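(R)-specific secondary-alkylsulfatase (Pseudomonas sp., PDB 4AXH) catalyses the zinc-dependent hydrolysis of (R)-secondary-alkyl sulfates with strict inversion of configuration, releasing (S)-secondary alcohols and inorganic sulfate. Local coordinates at residues 536-539 and 540-543; 233-236 and 237-241; 192-195 and 196-199; 219-222 and 223-227. All coordinates share one frame; numbering follows the deposited sequence.

Contact 1. Residues 536-539 and 540-543; sequences DSRG and KSEM
Arg538 and Ser541 meet in a local, surface-lying bend of the loop that runs from helix 515-529 to helix 549-559, within the alkylsulfatase C-terminal region. Segments 536-539 and 540-543 are one continuous chain, and the bend brings the CA atoms of Arg538 and Ser541 to 4.7 Å from each other. Contact is mostly van der Waals. Ser541 lies against the Arg538 backbone, its CB 3.4 Å from Arg538 O, while the first part of the arginine chain runs past the serine: Arg538 CG is 3.8 Å from Ser541 OG. Ser541 OG stands anti to its own nitrogen (chi1 157°), a setting that also lets it accept a weak hydrogen bond from Met543 N at 3.5 Å. Beyond CG the arginine is bent twice, at chi2 and chi3. The Arg538 side chain is about 4 Å, between nearest atoms, from that of Arg323, a sulfate-binding residue, and about 12 Å from a zinc ion. Lys540 goes elsewhere: its ammonium group forms a salt bridge with Glu79. Around the bend, Arg538 touches Ile182 of helix 182-185 and Met543 touches Phe185 of the same helix, with helix 210-219 also meeting Met543 through Asn218 and Ile219.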
loop_
_atom_site.group_PDB
_atom_site.type_symbol
_atom_site.label_atom_id
_atom_site.label_comp_id
_atom_site.label_asym_id
_atom_site.label_seq_id
_atom_site.Cartn_x
_atom_site.Cartn_y
_atom_site.Cartn_z
ATOM N N ASP A 536 11.078 11.597 25.297
ATOM C CA ASP A 536 11.756 11.000 24.113
ATOM C C ASP A 536 12.942 10.036 24.477
ATOM O O ASP A 536 13.857 10.446 25.192
ATOM C CB ASP A 536 12.076 12.045 23.002
ATOM C CG ASP A 536 13.501 12.164 22.491
ATOM O OD1 ASP A 536 14.390 12.509 23.299
ATOM O OD2 ASP A 536 13.702 12.074 21.255
ATOM N N SER A 537 12.888 8.758 24.009
ATOM C CA SER A 537 13.909 7.697 24.212
ATOM C C SER A 537 14.932 7.660 23.053
ATOM O O SER A 537 16.087 7.258 23.256
ATOM C CB SER A 537 13.253 6.321 24.323
ATOM O OG SER A 537 14.197 5.273 24.500
ATOM N N ARG A 538 14.484 8.060 21.837
ATOM C CA ARG A 538 15.294 8.130 20.616
ATOM C C ARG A 538 16.231 9.371 20.639
ATOM O O ARG A 538 16.943 9.635 19.661
ATOM C CB ARG A 538 14.391 8.094 19.355
ATOM C CG ARG A 538 14.933 7.254 18.192
ATOM C CD ARG A 538 14.535 5.787 18.272
ATOM N NE ARG A 538 13.345 5.484 17.473
ATOM C CZ ARG A 538 12.723 4.308 17.466
ATOM N NH1 ARG A 538 13.159 3.312 18.230
ATOM N NH2 ARG A 538 11.660 4.118 16.693
ATOM N N GLY A 539 16.213 10.095 21.769
ATOM C CA GLY A 539 17.034 11.267 22.051
ATOM C C GLY A 539 18.458 10.884 22.401
ATOM O O GLY A 539 19.393 11.632 22.098
ATOM N N LYS A 540 18.635 9.709 23.046
ATOM C CA LYS A 540 19.956 9.162 23.363
ATOM C C LYS A 540 20.485 8.354 22.152
ATOM O O LYS A 540 21.685 8.091 22.056
ATOM C CB LYS A 540 19.890 8.310 24.635
ATOM C CG LYS A 540 20.080 9.097 25.917
ATOM C CD LYS A 540 19.556 8.324 27.111
ATOM C CE LYS A 540 19.866 8.983 28.427
ATOM N NZ LYS A 540 19.213 10.307 28.600
ATOM N N SER A 541 19.572 8.002 21.219
ATOM C CA SER A 541 19.840 7.257 19.990
ATOM C C SER A 541 20.478 8.118 18.898
ATOM O O SER A 541 19.882 9.101 18.452
ATOM C CB SER A 541 18.550 6.650 19.461
ATOM O OG SER A 541 18.619 6.374 18.072
ATOM N N GLU A 542 21.655 7.713 18.419
ATOM C CA GLU A 542 22.378 8.430 17.364
ATOM C C GLU A 542 22.169 7.740 15.996
ATOM O O GLU A 542 23.124 7.463 15.274
ATOM C CB GLU A 542 23.877 8.539 17.719
ATOM C CG GLU A 542 24.196 9.151 19.080
ATOM C CD GLU A 542 25.561 8.787 19.637
ATOM O OE1 GLU A 542 26.568 9.366 19.170
ATOM O OE2 GLU A 542 25.620 7.934 20.553
ATOM N N MET A 543 20.912 7.443 15.661
ATOM C CA MET A 543 20.560 6.771 14.410
ATOM C C MET A 543 20.709 7.696 13.209
ATOM O O MET A 543 21.292 7.269 12.221
ATOM C CB MET A 543 19.150 6.176 14.485
ATOM C CG MET A 543 19.096 4.790 15.116
ATOM S SD MET A 543 19.108 3.470 13.907
ATOM C CE MET A 543 17.550 3.818 13.089
#

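Contact 2. Residues 233-236 and 237-241; sequences SGVM and VPRGA
Arg239 turns its guanidinium back onto the carbonyl of Gly234, which is also the acceptor of a type I beta turn from Gly234 to Val237. The turn follows directly on helix 222-233 in the metallo-beta-lactamase region, and Gly234, the first residue to leave helical geometry, has a positive phi of 64°, which favours glycine. Two donors grip Gly234 O. Val237 N closes the turn at 3.0 Å, and Arg239 NH1 bonds to the same oxygen at 2.9 Å. They come from opposite faces of the carbonyl plane, and both stand off it, away from the lone pairs, the arginine nitrogen 41° out of it. Relative to the arginine, the acceptor lies at the guanidinium edge, near its plane. A bend at chi2 (-41°) folds the arginine chain back over the turn, after which it runs extended through chi3. Its other terminal nitrogen, NH2, stands 3.6 Å from Val235 O in an oblique approach. Val237 lies against the same carbonyl, its CB packed beside Gly234 O, whereas Val235 and Met236 direct their CB atoms away from the following segment. Outside the turn, Val237 packs on Met522 and Thr523 of helix 515-529, with Pro238 on Met526, and Arg239 also touches Tyr89 and Gln244. Val237 CG2, placed anti to the carbonyl carbon, sits 3.9 Å from Gly234 O.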
loop_
_atom_site.group_PDB
_atom_site.type_symbol
_atom_site.label_atom_id
_atom_site.label_comp_id
_atom_site.label_asym_id
_atom_site.label_seq_id
_atom_site.Cartn_x
_atom_site.Cartn_y
_atom_site.Cartn_z
ATOM N N SER A 233 2.771 1.361 21.833
ATOM C CA SER A 233 3.648 1.009 22.966
ATOM C C SER A 233 3.016 0.945 24.362
ATOM O O SER A 233 3.481 0.149 25.230
ATOM C CB SER A 233 4.792 2.022 23.051
ATOM O OG SER A 233 5.485 2.137 21.822
ATOM N N GLY A 234 2.114 1.924 24.600
ATOM C CA GLY A 234 1.500 2.169 25.895
ATOM C C GLY A 234 2.537 2.602 26.921
ATOM O O GLY A 234 2.326 2.404 28.119
ATOM N N VAL A 235 3.689 3.189 26.448
ATOM C CA VAL A 235 4.836 3.654 27.266
ATOM C C VAL A 235 4.464 4.684 28.324
ATOM O O VAL A 235 5.018 4.633 29.431
ATOM C CB VAL A 235 6.120 4.077 26.479
ATOM C CG1 VAL A 235 7.045 2.864 26.198
ATOM C CG2 VAL A 235 5.786 4.886 25.206
ATOM N N MET A 236 3.534 5.615 27.984
ATOM C CA MET A 236 3.009 6.641 28.893
ATOM C C MET A 236 1.910 6.107 29.835
ATOM O O MET A 236 1.560 6.766 30.806
ATOM C CB MET A 236 2.560 7.870 28.116
ATOM C CG MET A 236 3.619 8.978 28.040
ATOM S SD MET A 236 5.398 8.550 27.819
ATOM C CE MET A 236 5.958 8.512 29.602
ATOM N N VAL A 237 1.431 4.880 29.588
ATOM C CA VAL A 237 0.409 4.200 30.384
ATOM C C VAL A 237 1.077 3.369 31.508
ATOM O O VAL A 237 2.020 2.626 31.244
ATOM C CB VAL A 237 -0.530 3.343 29.482
ATOM C CG1 VAL A 237 -1.613 2.647 30.295
ATOM C CG2 VAL A 237 -1.158 4.192 28.366
ATOM N N PRO A 238 0.593 3.468 32.768
ATOM C CA PRO A 238 1.187 2.675 33.858
ATOM C C PRO A 238 0.994 1.174 33.655
ATOM O O PRO A 238 0.198 0.780 32.819
ATOM C CB PRO A 238 0.394 3.137 35.098
ATOM C CG PRO A 238 -0.231 4.372 34.732
ATOM C CD PRO A 238 -0.501 4.317 33.281
ATOM N N ARG A 239 1.690 0.341 34.441
ATOM C CA ARG A 239 1.550 -1.105 34.363
ATOM C C ARG A 239 0.551 -1.508 35.437
ATOM O O ARG A 239 0.467 -0.851 36.489
ATOM C CB ARG A 239 2.895 -1.839 34.534
ATOM C CG ARG A 239 4.125 -1.213 33.829
ATOM C CD ARG A 239 3.858 -0.678 32.426
ATOM N NE ARG A 239 5.002 0.021 31.840
ATOM C CZ ARG A 239 4.962 0.727 30.711
ATOM N NH1 ARG A 239 3.813 0.890 30.059
ATOM N NH2 ARG A 239 6.062 1.303 30.242
ATOM N N GLY A 240 -0.230 -2.548 35.153
ATOM C CA GLY A 240 -1.263 -3.035 36.057
ATOM C C GLY A 240 -2.472 -3.537 35.300
ATOM O O GLY A 240 -2.686 -3.140 34.148
ATOM N N ALA A 241 -3.284 -4.406 35.968
ATOM C CA ALA A 241 -4.490 -5.063 35.440
ATOM C C ALA A 241 -5.534 -4.108 34.890
ATOM O O ALA A 241 -6.337 -4.524 34.047
ATOM C CB ALA A 241 -5.093 -5.976 36.489
#

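Contact 3. Residues 192-195 and 196-199; sequences IDEA and DVKA
Ile192 and Val197 form the tightly packed side of a short helical turn, helix 194-199, which follows helix 188-191 and precedes strand 203-207 of the metallo-beta-lactamase region. Both residues are buried: Ile192 CD1 reaches Val197 CG2 at 3.7 Å, the two side chains crossing at a slant. Val262 of a nearby loop also touches Ile192, and Asn265 touches Val197.

From this core Glu194 and Lys198 lead out to the exposed side. With CG anti to its nitrogen (chi1 -176°) and a bend at chi2, Glu194 lays OE2 3.6 Å from Val197 CG1, while OE1 takes a hydrogen bond from the backbone nitrogen of Ala263. Lys198, joined to Glu194 O by the i to i+4 helical bond, folds along the stem of the glutamate, with NZ 3.5 Å from Glu194 CG. The charged atoms are not in contact, 4.7 Å separating Lys198 NZ from Glu194 OE1, and any attraction is probably weak. These details hold for one of two modelled conformers of Glu194 and are to that extent doubtful.

The outer side is looser. Asp193 holds the N-cap position but its side chain makes no capping bond; the opening turn is held instead by weak bonds to its carbonyl from Asp196 N and Val197 N. The side chains of Asp193 and Asp196 lie alongside, pointing the same way, with their carboxylate planes 72° apart; their OD2 atoms come within 4.0 Å, which probably costs some repulsion. A water bridges the two residues: it donates to Asp196 OD2 at 2.6 Å and accepts from Asp193 N at 3.2 Å.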
loop_
_atom_site.group_PDB
_atom_site.type_symbol
_atom_site.label_atom_id
_atom_site.label_comp_id
_atom_site.label_asym_id
_atom_site.label_seq_id
_atom_site.Cartn_x
_atom_site.Cartn_y
_atom_site.Cartn_z
ATOM N N ILE A 192 29.927 -4.695 20.774
ATOM C CA ILE A 192 31.019 -4.788 19.786
ATOM C C ILE A 192 31.518 -3.400 19.311
ATOM O O ILE A 192 30.813 -2.399 19.458
ATOM C CB ILE A 192 30.749 -5.768 18.572
ATOM C CG1 ILE A 192 29.604 -5.266 17.693
ATOM C CG2 ILE A 192 30.513 -7.205 19.019
ATOM C CD1 ILE A 192 29.979 -4.801 16.471
ATOM N N ASP A 193 32.723 -3.370 18.700
ATOM C CA ASP A 193 33.302 -2.131 18.179
ATOM C C ASP A 193 33.387 -2.110 16.655
ATOM O O ASP A 193 33.869 -3.089 16.108
ATOM C CB ASP A 193 34.669 -1.894 18.818
ATOM C CG ASP A 193 34.612 -1.839 20.329
ATOM O OD1 ASP A 193 33.773 -1.050 20.871
ATOM O OD2 ASP A 193 35.400 -2.574 20.976
ATOM N N GLU A 194 32.931 -1.009 15.969
ATOM C CA GLU A 194 32.989 -0.962 14.503
ATOM C C GLU A 194 34.414 -1.109 14.008
ATOM O O GLU A 194 34.611 -1.725 12.949
ATOM C CB GLU A 194 32.208 0.207 13.842
ATOM C CG GLU A 194 32.187 0.194 12.307
ATOM C CD GLU A 194 30.936 -0.234 11.547
ATOM O OE1 GLU A 194 29.941 0.527 11.603
ATOM O OE2 GLU A 194 30.988 -1.246 10.799
ATOM N N ALA A 195 35.414 -0.652 14.784
ATOM C CA ALA A 195 36.823 -0.833 14.431
ATOM C C ALA A 195 37.127 -2.321 14.167
ATOM O O ALA A 195 37.766 -2.619 13.166
ATOM C CB ALA A 195 37.720 -0.310 15.550
ATOM N N ASP A 196 36.628 -3.244 15.036
ATOM C CA ASP A 196 36.843 -4.694 14.917
ATOM C C ASP A 196 36.138 -5.275 13.691
ATOM O O ASP A 196 36.639 -6.235 13.094
ATOM C CB ASP A 196 36.378 -5.435 16.180
ATOM C CG ASP A 196 37.117 -5.101 17.456
ATOM O OD1 ASP A 196 38.212 -4.520 17.372
ATOM O OD2 ASP A 196 36.621 -5.468 18.541
ATOM N N VAL A 197 34.968 -4.697 13.333
ATOM C CA VAL A 197 34.168 -5.109 12.192
ATOM C C VAL A 197 34.950 -4.746 10.936
ATOM O O VAL A 197 35.304 -5.638 10.170
ATOM C CB VAL A 197 32.731 -4.512 12.238
ATOM C CG1 VAL A 197 31.963 -4.739 10.939
ATOM C CG2 VAL A 197 31.960 -5.073 13.415
ATOM N N LYS A 198 35.303 -3.456 10.782
ATOM C CA LYS A 198 36.057 -2.943 9.639
ATOM C C LYS A 198 37.379 -3.718 9.402
ATOM O O LYS A 198 37.740 -3.976 8.255
ATOM C CB LYS A 198 36.256 -1.428 9.763
ATOM C CG LYS A 198 34.936 -0.641 9.797
ATOM C CD LYS A 198 35.150 0.819 9.405
ATOM C CE LYS A 198 33.908 1.687 9.450
ATOM N NZ LYS A 198 33.972 2.680 10.570
ATOM N N ALA A 199 38.028 -4.158 10.477
ATOM C CA ALA A 199 39.267 -4.934 10.458
ATOM C C ALA A 199 39.025 -6.415 10.073
ATOM O O ALA A 199 39.976 -7.113 9.682
ATOM C CB ALA A 199 39.948 -4.864 11.829
HETATM O O HOH W 1 34.247 -6.088 19.340
#

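Contact 4. Residues 219-222 and 223-227; sequences ILAG and TAMAR
The N-terminal turn of helix 222-233 begins at Ala221, its N-cap residue, and this contact is the first set of backbone bonds that starts the helix in the metallo-beta-lactamase region. Gly222 O receives Ala226 N at 2.8 Å, the clearest bond of the turn. Ala221 O takes only weak bonds, from Ala224 N and Met225 N, each at 3.4 Å. Met225 leans back over this opening: its CB lies 3.4 Å from Gly222 O, and bends at chi2 and chi3 curl the chain until SD stands 4.0 Å from Ala221 O and CE 4.4 Å from Ala221 CB. Ala226 CB also rests against Gly222 O, at 3.3 Å. The turn is part of the dimer interface: Leu384 of the second subunit packs on Ala221 and Tyr431 of that subunit on Met225, which within its own chain also touches the sulfate-binding Arg323. Ala224 N has only a weak bond to Ala221 O within the turn, and its hydrogen bond to Asn388 OD1 of the second subunit is consistent with the dimer partner sharing in the hydrogen bonding of this helix start.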
loop_
_atom_site.group_PDB
_atom_site.type_symbol
_atom_site.label_atom_id
_atom_site.label_comp_id
_atom_site.label_asym_id
_atom_site.label_seq_id
_atom_site.Cartn_x
_atom_site.Cartn_y
_atom_site.Cartn_z
ATOM N N ILE A 219 14.200 6.402 9.618
ATOM C CA ILE A 219 14.538 7.840 9.751
ATOM C C ILE A 219 13.668 8.831 8.856
ATOM O O ILE A 219 13.612 10.007 9.202
ATOM C CB ILE A 219 16.098 8.147 9.843
ATOM C CG1 ILE A 219 16.895 7.022 10.634
ATOM C CG2 ILE A 219 16.355 9.521 10.484
ATOM C CD1 ILE A 219 18.432 6.919 10.424
ATOM N N LEU A 220 12.896 8.365 7.812
ATOM C CA LEU A 220 12.026 9.240 6.981
ATOM C C LEU A 220 10.749 9.937 7.577
ATOM O O LEU A 220 10.925 11.035 8.080
ATOM C CB LEU A 220 11.798 8.742 5.545
ATOM C CG LEU A 220 11.533 9.883 4.485
ATOM C CD1 LEU A 220 12.647 10.945 4.446
ATOM C CD2 LEU A 220 11.324 9.336 3.081
ATOM N N ALA A 221 9.463 9.409 7.406
ATOM C CA ALA A 221 8.145 9.988 7.901
ATOM C C ALA A 221 7.968 9.876 9.435
ATOM O O ALA A 221 6.865 9.776 10.024
ATOM C CB ALA A 221 6.994 9.320 7.187
ATOM N N GLY A 222 9.147 9.940 10.028
ATOM C CA GLY A 222 9.491 9.765 11.421
ATOM C C GLY A 222 8.656 10.397 12.495
ATOM O O GLY A 222 8.283 9.691 13.420
ATOM N N THR A 223 8.422 11.711 12.434
ATOM C CA THR A 223 7.735 12.382 13.519
ATOM C C THR A 223 6.298 11.939 13.715
ATOM O O THR A 223 5.849 11.898 14.859
ATOM C CB THR A 223 8.081 13.894 13.628
ATOM O OG1 THR A 223 6.908 14.704 13.583
ATOM C CG2 THR A 223 9.158 14.370 12.634
ATOM N N ALA A 224 5.599 11.545 12.629
ATOM C CA ALA A 224 4.217 11.065 12.726
ATOM C C ALA A 224 4.204 9.648 13.268
ATOM O O ALA A 224 3.395 9.299 14.126
ATOM C CB ALA A 224 3.570 11.101 11.365
ATOM N N MET A 225 5.140 8.842 12.775
ATOM C CA MET A 225 5.387 7.452 13.139
ATOM C C MET A 225 5.729 7.353 14.646
ATOM O O MET A 225 5.112 6.568 15.370
ATOM C CB MET A 225 6.576 6.993 12.308
ATOM C CG MET A 225 6.485 5.627 11.768
ATOM S SD MET A 225 7.244 5.824 10.114
ATOM C CE MET A 225 5.967 5.471 9.115
ATOM N N ALA A 226 6.674 8.181 15.117
ATOM C CA ALA A 226 7.150 8.223 16.507
ATOM C C ALA A 226 6.079 8.559 17.528
ATOM O O ALA A 226 6.091 8.020 18.638
ATOM C CB ALA A 226 8.330 9.183 16.654
ATOM N N ARG A 227 5.177 9.461 17.168
ATOM C CA ARG A 227 4.091 9.905 18.028
ATOM C C ARG A 227 2.937 8.884 18.015
ATOM O O ARG A 227 2.379 8.576 19.068
ATOM C CB ARG A 227 3.664 11.330 17.598
ATOM C CG ARG A 227 2.392 11.866 18.199
ATOM C CD ARG A 227 2.367 11.936 19.703
ATOM N NE ARG A 227 1.040 12.377 20.120
ATOM C CZ ARG A 227 0.433 11.994 21.231
ATOM N NH1 ARG A 227 1.038 11.175 22.079
ATOM N NH2 ARG A 227 -0.779 12.445 21.518
#

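Contacts 1 and 4 touch by packing, Met543 O 3.4 Å from CD1 of the poorly ordered Ile219, with centres 13 Å apart. Both approach the sulfate site through Arg323, whose side chain is about 4 Å from that of Arg538 and about 3 Å from that of Met225; the nearest zinc ion is about 12 Å and 14 Å from those side chains. Contact 2 ends the helix that contact 4 begins, its centre 21 Å from that of contact 4, and it follows Gln232, another sulfate-binding residue. Contact 3 stands apart, its centre 38 Å from that of contact 2 and away from the annotated sites.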